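Local coordinates for beta-glucoside phosphorylase BglX (Unidentified, PDB 5VQE), which probably transfers the glucosyl unit of beta-glucosides to phosphate, as a phosphorylase of glycoside hydrolase family 3 with a TIM-barrel-like N-terminal domain, at residues Y64-M72 with G100-T108. Numbering follows the deposited sequence.
Sequences YRPFKAKRM and GNGGMEDGT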
ATOM      1  N   TYR A  64      -2.841   4.186 -12.872  1.00 12.04           N
ATOM      2  CA  TYR A  64      -1.498   4.144 -13.438  1.00 14.17           C
ATOM      3  C   TYR A  64      -0.638   3.204 -12.601  1.00 13.43           C
ATOM      4  O   TYR A  64      -0.523   3.379 -11.382  1.00 14.21           O
ATOM      5  CB  TYR A  64      -0.845   5.529 -13.463  1.00 15.14           C
ATOM      6  CG  TYR A  64      -1.513   6.577 -14.337  1.00 16.31           C
ATOM      7  CD1 TYR A  64      -2.207   6.222 -15.480  1.00 18.08           C
ATOM      8  CD2 TYR A  64      -1.427   7.923 -14.020  1.00 16.74           C
ATOM      9  CE1 TYR A  64      -2.805   7.173 -16.274  1.00 15.45           C
ATOM     10  CE2 TYR A  64      -2.030   8.888 -14.813  1.00 16.46           C
ATOM     11  CZ  TYR A  64      -2.713   8.501 -15.941  1.00 16.68           C
ATOM     12  OH  TYR A  64      -3.314   9.445 -16.736  1.00 15.95           O
ATOM     13  N   ARG A  65      -0.052   2.202 -13.250  1.00 14.46           N
ATOM     14  CA  ARG A  65       1.094   1.500 -12.694  1.00 17.91           C
ATOM     15  C   ARG A  65       2.276   2.455 -12.640  1.00 17.83           C
ATOM     16  O   ARG A  65       2.230   3.543 -13.217  1.00 18.92           O
ATOM     17  CB  ARG A  65       1.437   0.278 -13.538  1.00 20.89           C
ATOM     18  CG  ARG A  65       0.458  -0.881 -13.387  1.00 26.87           C
ATOM     19  CD  ARG A  65       0.549  -1.555 -12.012  1.00 35.88           C
ATOM     20  NE  ARG A  65       1.918  -1.897 -11.638  1.00 43.02           N
ATOM     21  CZ  ARG A  65       2.638  -2.849 -12.223  1.00 45.30           C
ATOM     22  NH1 ARG A  65       2.128  -3.557 -13.223  1.00 50.11           N
ATOM     23  NH2 ARG A  65       3.876  -3.090 -11.815  1.00 48.90           N
ATOM     24  N   PRO A  66       3.358   2.079 -11.957  1.00 20.63           N
ATOM     25  CA  PRO A  66       4.513   2.984 -11.875  1.00 24.72           C
ATOM     26  C   PRO A  66       5.251   3.111 -13.195  1.00 28.09           C
ATOM     27  O   PRO A  66       5.889   2.163 -13.665  1.00 39.65           O
ATOM     28  CB  PRO A  66       5.407   2.341 -10.803  1.00 23.76           C
ATOM     29  CG  PRO A  66       4.562   1.345 -10.111  1.00 26.00           C
ATOM     30  CD  PRO A  66       3.538   0.890 -11.110  1.00 24.57           C
ATOM     31  N   PHE A  67       5.135   4.273 -13.817  1.00 23.07           N
ATOM     32  CA  PHE A  67       6.035   4.671 -14.883  1.00 26.41           C
ATOM     33  C   PHE A  67       6.343   6.152 -14.666  1.00 23.44           C
ATOM     34  O   PHE A  67       6.039   6.713 -13.610  1.00 18.86           O
ATOM     35  CB  PHE A  67       5.439   4.318 -16.255  1.00 25.53           C
ATOM     36  CG  PHE A  67       4.042   4.825 -16.481  1.00 26.40           C
ATOM     37  CD1 PHE A  67       2.944   4.043 -16.158  1.00 24.53           C
ATOM     38  CD2 PHE A  67       3.829   6.062 -17.051  1.00 25.96           C
ATOM     39  CE1 PHE A  67       1.659   4.498 -16.379  1.00 25.47           C
ATOM     40  CE2 PHE A  67       2.541   6.525 -17.277  1.00 29.90           C
ATOM     41  CZ  PHE A  67       1.455   5.740 -16.938  1.00 23.69           C
ATOM     42  N   LYS A  68       6.967   6.792 -15.649  1.00 20.71           N
ATOM     43  CA  LYS A  68       7.563   8.102 -15.415  1.00 19.38           C
ATOM     44  C   LYS A  68       6.508   9.193 -15.280  1.00 19.64           C
ATOM     45  O   LYS A  68       5.495   9.201 -15.986  1.00 17.61           O
ATOM     46  CB  LYS A  68       8.531   8.460 -16.545  1.00 24.08           C
ATOM     47  CG  LYS A  68       9.872   7.752 -16.436  1.00 31.34           C
ATOM     48  CD  LYS A  68      10.816   8.171 -17.554  1.00 43.34           C
ATOM     49  CE  LYS A  68      12.021   7.236 -17.661  1.00 44.21           C
ATOM     50  NZ  LYS A  68      11.653   5.922 -18.265  1.00 40.77           N
ATOM     51  N   ALA A  69       6.780  10.143 -14.380  1.00 16.37           N
ATOM     52  CA  ALA A  69       5.841  11.227 -14.121  1.00 17.21           C
ATOM     53  C   ALA A  69       5.471  11.968 -15.396  1.00 17.24           C
ATOM     54  O   ALA A  69       4.308  12.330 -15.599  1.00 17.53           O
ATOM     55  CB  ALA A  69       6.438  12.201 -13.110  1.00 21.53           C
ATOM     56  N   LYS A  70       6.449  12.224 -16.265  1.00 18.66           N
ATOM     57  CA  LYS A  70       6.154  12.965 -17.486  1.00 19.48           C
ATOM     58  C   LYS A  70       5.201  12.189 -18.385  1.00 17.05           C
ATOM     59  O   LYS A  70       4.346  12.788 -19.047  1.00 18.98           O
ATOM     60  CB  LYS A  70       7.454  13.296 -18.223  1.00 25.16           C
ATOM     61  CG  LYS A  70       7.264  13.645 -19.680  1.00 26.41           C
ATOM     62  N   ARG A  71       5.320  10.861 -18.407  1.00 17.23           N
ATOM     63  CA  ARG A  71       4.405  10.042 -19.195  1.00 24.29           C
ATOM     64  C   ARG A  71       3.018  10.000 -18.563  1.00 23.53           C
ATOM     65  O   ARG A  71       2.004  10.037 -19.276  1.00 23.40           O
ATOM     66  CB  ARG A  71       4.967   8.629 -19.354  1.00 22.10           C
ATOM     67  CG  ARG A  71       6.230   8.562 -20.197  1.00 34.77           C
ATOM     68  CD  ARG A  71       5.927   8.747 -21.675  1.00 32.66           C
ATOM     69  NE  ARG A  71       5.407   7.525 -22.278  1.00 37.96           N
ATOM     70  CZ  ARG A  71       5.065   7.409 -23.557  1.00 36.48           C
ATOM     71  NH1 ARG A  71       5.177   8.448 -24.374  1.00 39.97           N
ATOM     72  NH2 ARG A  71       4.605   6.257 -24.019  1.00 33.85           N
ATOM     73  N   MET A  72       2.945   9.911 -17.231  1.00 18.70           N
ATOM     74  CA  MET A  72       1.648  10.012 -16.573  1.00 18.33           C
ATOM     75  C   MET A  72       0.946  11.305 -16.950  1.00 16.36           C
ATOM     76  O   MET A  72      -0.258  11.303 -17.223  1.00 17.64           O
ATOM     77  CB  MET A  72       1.811   9.938 -15.060  1.00 18.07           C
ATOM     78  CG  MET A  72       2.251   8.599 -14.558  1.00 16.14           C
ATOM     79  SD  MET A  72       2.152   8.474 -12.775  1.00 18.17           S
ATOM     80  CE  MET A  72       2.668   6.775 -12.586  1.00 21.07           C
ATOM     81  N   GLY A 100       7.235   1.147  -2.923  1.00 22.16           N
ATOM     82  CA  GLY A 100       6.191   0.190  -2.607  1.00 23.60           C
ATOM     83  C   GLY A 100       5.478  -0.423  -3.792  1.00 28.77           C
ATOM     84  O   GLY A 100       4.309  -0.803  -3.669  1.00 34.65           O
ATOM     85  N   ASN A 101       6.135  -0.528  -4.945  1.00 27.48           N
ATOM     86  CA  ASN A 101       5.564  -1.139  -6.146  1.00 31.38           C
ATOM     87  C   ASN A 101       4.432  -0.316  -6.745  1.00 29.36           C
ATOM     88  O   ASN A 101       3.828  -0.747  -7.729  1.00 32.65           O
ATOM     89  CB  ASN A 101       5.024  -2.555  -5.897  1.00 36.30           C
ATOM     90  CG  ASN A 101       6.084  -3.509  -5.382  1.00 43.42           C
ATOM     91  OD1 ASN A 101       5.886  -4.182  -4.370  1.00 48.49           O
ATOM     92  ND2 ASN A 101       7.216  -3.580  -6.081  1.00 50.13           N
ATOM     93  N   GLY A 102       4.122   0.847  -6.186  1.00 28.77           N
ATOM     94  CA  GLY A 102       3.123   1.724  -6.757  1.00 28.48           C
ATOM     95  C   GLY A 102       3.657   3.132  -6.894  1.00 25.59           C
ATOM     96  O   GLY A 102       4.852   3.374  -6.691  1.00 22.05           O
ATOM     97  N   GLY A 103       2.780   4.076  -7.213  1.00 21.93           N
ATOM     98  CA  GLY A 103       3.213   5.444  -7.391  1.00 19.32           C
ATOM     99  C   GLY A 103       3.799   5.646  -8.776  1.00 23.28           C
ATOM    100  O   GLY A 103       3.390   5.009  -9.744  1.00 23.86           O
ATOM    101  N   MET A 104       4.777   6.543  -8.866  1.00 20.12           N
ATOM    102  CA  MET A 104       5.449   6.805 -10.126  1.00 19.39           C
ATOM    103  C   MET A 104       6.916   6.420 -10.018  1.00 19.23           C
ATOM    104  O   MET A 104       7.484   6.329  -8.932  1.00 21.48           O
ATOM    105  CB  MET A 104       5.301   8.273 -10.546  1.00 18.15           C
ATOM    106  CG  MET A 104       5.794   9.291  -9.545  1.00 20.58           C
ATOM    107  SD  MET A 104       5.340  10.998  -9.970  1.00 26.72           S
ATOM    108  CE  MET A 104       3.571  10.952  -9.835  1.00 16.11           C
ATOM    109  N   GLU A 105       7.522   6.178 -11.176  1.00 17.70           N
ATOM    110  CA  GLU A 105       8.891   5.675 -11.212  1.00 21.19           C
ATOM    111  C   GLU A 105       9.875   6.668 -10.596  1.00 17.61           C
ATOM    112  O   GLU A 105      10.822   6.266  -9.912  1.00 19.08           O
ATOM    113  CB  GLU A 105       9.264   5.359 -12.661  1.00 26.39           C
ATOM    114  CG  GLU A 105      10.687   4.905 -12.879  1.00 30.11           C
ATOM    115  CD  GLU A 105      10.933   4.519 -14.324  1.00 38.20           C
ATOM    116  OE1 GLU A 105      10.046   3.867 -14.917  1.00 34.39           O
ATOM    117  OE2 GLU A 105      11.996   4.883 -14.871  1.00 46.14           O
ATOM    118  N   ASP A 106       9.666   7.968 -10.821  1.00 18.93           N
ATOM    119  CA  ASP A 106      10.645   8.988 -10.446  1.00 19.43           C
ATOM    120  C   ASP A 106      10.118   9.995  -9.423  1.00 22.31           C
ATOM    121  O   ASP A 106      10.636  11.115  -9.340  1.00 21.84           O
ATOM    122  CB  ASP A 106      11.140   9.720 -11.696  1.00 21.05           C
ATOM    123  CG  ASP A 106      10.017  10.093 -12.643  1.00 26.70           C
ATOM    124  OD1 ASP A 106       8.843   9.772 -12.346  1.00 20.08           O
ATOM    125  OD2 ASP A 106      10.316  10.695 -13.697  1.00 23.40           O
ATOM    126  N   GLY A 107       9.120   9.626  -8.625  1.00 16.50           N
ATOM    127  CA  GLY A 107       8.686  10.466  -7.527  1.00 14.31           C
ATOM    128  C   GLY A 107       9.553  10.290  -6.291  1.00 18.30           C
ATOM    129  O   GLY A 107      10.540   9.556  -6.278  1.00 21.25           O
ATOM    130  N   THR A 108       9.155  10.969  -5.222  1.00 16.97           N
ATOM    131  CA  THR A 108       9.880  10.922  -3.958  1.00 16.76           C
ATOM    132  C   THR A 108       9.433   9.715  -3.133  1.00 17.25           C
ATOM    133  O   THR A 108       8.266   9.621  -2.743  1.00 14.11           O
ATOM    134  CB  THR A 108       9.659  12.196  -3.150  1.00 13.51           C
ATOM    135  OG1 THR A 108      10.020  13.341  -3.933  1.00 17.39           O
ATOM    136  CG2 THR A 108      10.495  12.172  -1.879  1.00 14.08           C
TER
HETATM  137  O   HOH W   1       0.342   2.535  -8.651  1.00 20.40           O
HETATM  138  O   HOH W   2       9.265  12.053 -15.672  1.00 20.48           O
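Asp106 reaches across to the first turn of helix 69-82, where OD1 accepts the backbone N-H of Ala69 at 2.9 Å. This joins two segments of the TIM-barrel-like domain of a family 3 enzyme: the link from strand 61-64 into that helix, and the loop that follows strand 88-91. OD1 uses its syn lone pair, the one beside OD2, while OD2 accepts a hydrogen bond from a water, which in turn accepts one from Lys70 N. Two amides of the first turn thus meet one carboxylate, that of Ala69 directly and that of Lys70 through the water, which the partial positive charge of a helix N-terminus would favour. Without the carboxylate, as with an alanine here, the N-H of Ala69 would probably lose this acceptor and the water one of its two partners. Asp106 is the third residue of a type I turn from Met104 to Gly107, and just ahead of it Glu105 N donates to Phe67 O at 2.9 Å.

Beneath the turn runs Met104. Its CB sits 3.5 Å from Phe67 O and 3.7 Å from Met72 CE; CG then lies between the backbone N and the carbonyl carbon (chi1 57°), a torsion that carries SD to within 3.5 Å of Ala69 CB, and the bend at chi3 brings CE back to Met72 SD. On the outer side Lys68 and Glu105 run alongside each other to a salt bridge. Pro66 packs on the glycine-rich start of the loop, its CG over Gly102 CA, and its CA-H touches Gly103 O, the CA-to-O distance being 3.1 Å.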